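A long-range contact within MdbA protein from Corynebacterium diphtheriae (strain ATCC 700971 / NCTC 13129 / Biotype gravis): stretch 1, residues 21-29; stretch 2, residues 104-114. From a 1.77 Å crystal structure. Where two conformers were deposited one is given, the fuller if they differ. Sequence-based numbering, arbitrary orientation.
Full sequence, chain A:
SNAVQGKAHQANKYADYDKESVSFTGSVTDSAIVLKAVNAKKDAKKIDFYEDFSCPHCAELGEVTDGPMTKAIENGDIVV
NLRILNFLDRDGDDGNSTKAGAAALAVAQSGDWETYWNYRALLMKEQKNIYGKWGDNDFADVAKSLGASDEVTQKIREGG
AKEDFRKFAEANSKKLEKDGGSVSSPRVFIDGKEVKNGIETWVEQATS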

# COMPACT_ATOMS: atom_id res chain seq x y z
N SER A 21 -16.20 2.15 -1.78
CA SER A 21 -16.50 0.85 -2.32
C SER A 21 -15.53 0.60 -3.48
O SER A 21 -15.34 1.48 -4.28
CB SER A 21 -17.91 0.90 -2.87
OG SER A 21 -18.25 -0.29 -3.50
N VAL A 22 -15.00 -0.62 -3.59
CA VAL A 22 -14.11 -0.95 -4.72
C VAL A 22 -14.53 -2.32 -5.18
O VAL A 22 -15.01 -3.11 -4.39
CB VAL A 22 -12.62 -0.98 -4.32
CG1 VAL A 22 -12.15 0.42 -3.91
CG2 VAL A 22 -12.37 -1.99 -3.21
N SER A 23 -14.41 -2.58 -6.47
CA SER A 23 -14.87 -3.86 -6.99
C SER A 23 -13.71 -4.77 -7.41
O SER A 23 -13.97 -5.86 -7.95
CB SER A 23 -15.77 -3.65 -8.17
OG SER A 23 -15.08 -2.89 -9.16
N PHE A 24 -12.47 -4.36 -7.19
CA PHE A 24 -11.32 -5.16 -7.56
C PHE A 24 -11.02 -6.18 -6.48
O PHE A 24 -11.56 -6.11 -5.37
CB PHE A 24 -10.09 -4.29 -7.91
CG PHE A 24 -9.67 -3.32 -6.85
CD1 PHE A 24 -9.04 -3.75 -5.68
CD2 PHE A 24 -9.88 -1.95 -7.00
CE1 PHE A 24 -8.63 -2.85 -4.70
CE2 PHE A 24 -9.46 -1.06 -6.02
CZ PHE A 24 -8.85 -1.51 -4.87
N THR A 25 -10.14 -7.12 -6.79
CA THR A 25 -9.65 -8.07 -5.79
C THR A 25 -8.11 -7.94 -5.73
O THR A 25 -7.50 -6.97 -6.27
CB THR A 25 -10.15 -9.52 -6.11
OG1 THR A 25 -9.78 -10.44 -5.07
CG2 THR A 25 -9.58 -9.99 -7.40
N GLY A 26 -7.46 -8.90 -5.10
CA GLY A 26 -6.02 -8.78 -4.96
C GLY A 26 -5.36 -10.09 -4.59
O GLY A 26 -6.04 -11.07 -4.35
N SER A 27 -4.05 -10.06 -4.48
CA SER A 27 -3.29 -11.21 -3.95
C SER A 27 -2.02 -10.70 -3.33
O SER A 27 -1.71 -9.51 -3.51
CB SER A 27 -3.03 -12.25 -5.04
OG SER A 27 -2.23 -11.73 -6.10
N VAL A 28 -1.30 -11.52 -2.58
CA VAL A 28 0.03 -11.13 -2.08
C VAL A 28 0.97 -12.11 -2.74
O VAL A 28 0.94 -13.30 -2.41
CB VAL A 28 0.14 -11.18 -0.53
CG1 VAL A 28 1.56 -10.82 -0.10
CG2 VAL A 28 -0.86 -10.26 0.13
N THR A 29 1.72 -11.61 -3.70
CA THR A 29 2.52 -12.44 -4.58
C THR A 29 3.84 -11.76 -4.86
O THR A 29 3.86 -10.56 -5.18
CB THR A 29 1.78 -12.70 -5.91
OG1 THR A 29 0.41 -13.06 -5.64
CG2 THR A 29 2.47 -13.87 -6.67
N ALA A 104 -0.66 -2.72 7.09
CA ALA A 104 -1.37 -2.77 5.84
C ALA A 104 -1.20 -4.15 5.21
O ALA A 104 -2.18 -4.68 4.67
CB ALA A 104 -0.90 -1.67 4.90
N LEU A 105 0.02 -4.71 5.26
CA LEU A 105 0.23 -6.09 4.78
C LEU A 105 -0.63 -7.12 5.47
O LEU A 105 -1.20 -7.98 4.78
CB LEU A 105 1.69 -6.52 4.86
CG LEU A 105 2.02 -7.94 4.30
CD1 LEU A 105 1.71 -8.07 2.81
CD2 LEU A 105 3.51 -8.13 4.54
N ALA A 106 -0.75 -7.03 6.80
CA ALA A 106 -1.62 -7.95 7.56
C ALA A 106 -3.06 -7.91 7.03
O ALA A 106 -3.73 -8.93 6.95
CB ALA A 106 -1.55 -7.65 9.06
N VAL A 107 -3.58 -6.73 6.73
CA VAL A 107 -4.90 -6.63 6.13
C VAL A 107 -4.96 -7.25 4.75
O VAL A 107 -5.87 -8.01 4.47
CB VAL A 107 -5.34 -5.14 6.06
CG1 VAL A 107 -6.80 -5.07 5.60
CG2 VAL A 107 -5.20 -4.44 7.41
N ALA A 108 -4.01 -6.96 3.88
CA ALA A 108 -4.00 -7.56 2.55
C ALA A 108 -3.92 -9.11 2.57
O ALA A 108 -4.59 -9.78 1.81
CB ALA A 108 -2.85 -7.04 1.76
N GLN A 109 -3.12 -9.62 3.49
CA GLN A 109 -2.96 -11.06 3.67
C GLN A 109 -4.29 -11.76 3.99
O GLN A 109 -4.50 -12.95 3.67
CB GLN A 109 -1.92 -11.29 4.81
CG GLN A 109 -1.89 -12.70 5.39
CD GLN A 109 -1.43 -13.73 4.37
OE1 GLN A 109 -0.90 -13.37 3.31
NE2 GLN A 109 -1.67 -15.01 4.65
N SER A 110 -5.19 -11.04 4.64
CA SER A 110 -6.50 -11.58 4.95
C SER A 110 -7.46 -11.64 3.74
O SER A 110 -8.54 -12.22 3.85
CB SER A 110 -7.13 -10.76 6.08
OG SER A 110 -7.79 -9.58 5.62
N GLY A 111 -7.09 -11.00 2.63
CA GLY A 111 -7.93 -10.94 1.45
C GLY A 111 -9.14 -9.98 1.53
O GLY A 111 -10.04 -10.06 0.71
N ASP A 112 -9.17 -9.08 2.51
CA ASP A 112 -10.28 -8.11 2.63
C ASP A 112 -9.85 -6.83 1.88
O ASP A 112 -9.25 -5.92 2.46
CB ASP A 112 -10.59 -7.82 4.10
CG ASP A 112 -11.73 -6.85 4.27
OD1 ASP A 112 -12.32 -6.35 3.27
OD2 ASP A 112 -12.03 -6.55 5.47
N TRP A 113 -10.13 -6.81 0.59
CA TRP A 113 -9.56 -5.79 -0.28
C TRP A 113 -10.21 -4.44 -0.07
O TRP A 113 -9.53 -3.43 -0.23
CB TRP A 113 -9.57 -6.23 -1.75
CG TRP A 113 -8.73 -7.45 -1.85
CD1 TRP A 113 -9.14 -8.73 -1.94
CD2 TRP A 113 -7.32 -7.48 -1.70
NE1 TRP A 113 -8.06 -9.57 -1.93
CE2 TRP A 113 -6.93 -8.83 -1.72
CE3 TRP A 113 -6.34 -6.50 -1.50
CZ2 TRP A 113 -5.62 -9.21 -1.62
CZ3 TRP A 113 -5.06 -6.87 -1.38
CH2 TRP A 113 -4.70 -8.24 -1.42
N GLU A 114 -11.48 -4.41 0.31
CA GLU A 114 -12.10 -3.10 0.53
C GLU A 114 -11.54 -2.44 1.83
O GLU A 114 -11.27 -1.25 1.86
CB GLU A 114 -13.61 -3.21 0.54
CG GLU A 114 -14.26 -1.86 0.29
CD GLU A 114 -15.73 -2.00 -0.04
OE1 GLU A 114 -16.52 -1.77 0.90
OE2 GLU A 114 -16.07 -2.35 -1.21

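A tryptophan laid flat against a glycine is the striking feature of this contact. Gly26 CA sits 3.5 Å from the centroid of the six-membered ring of Trp113, nearly along the ring normal, in a CH-pi interaction, and Gly26 C comes within 3.1 Å of Trp113 CZ2. The example shows how an absent side chain can create a docking site: a CB at Gly26 would point toward the indole and lie about 2.7 Å from Trp113 CH2, a clash. Trp113, with chi1 in the m well, gives the largest share of the 467 Å² buried between the stretches, while Thr25 OG1 approaches Trp113 CD1 at 3.6 Å. The indole NE1 forms no hydrogen bond to the strand; the contact here is the CH-pi interaction and close packing.

Earlier in the first stretch, the extended side chain of Glu114, t at chi1 and chi2, carries its carboxylate to the backbone, where Val22 N donates a hydrogen bond to Glu114 OE2 (3.1 Å, 162°). It is the only hydrogen bond across the contact. Farther along the strand, the CA-to-CB bond of Val28 points toward the second stretch. Val28 CG1 lies 4.0 Å from Leu105 CD1; Val28 CG2 lies 4.1 Å from Ala108 CB and 4.3 Å from Leu105 CD1. Leu105 and Ala108 are buried, so their apolar side chains suit this packing.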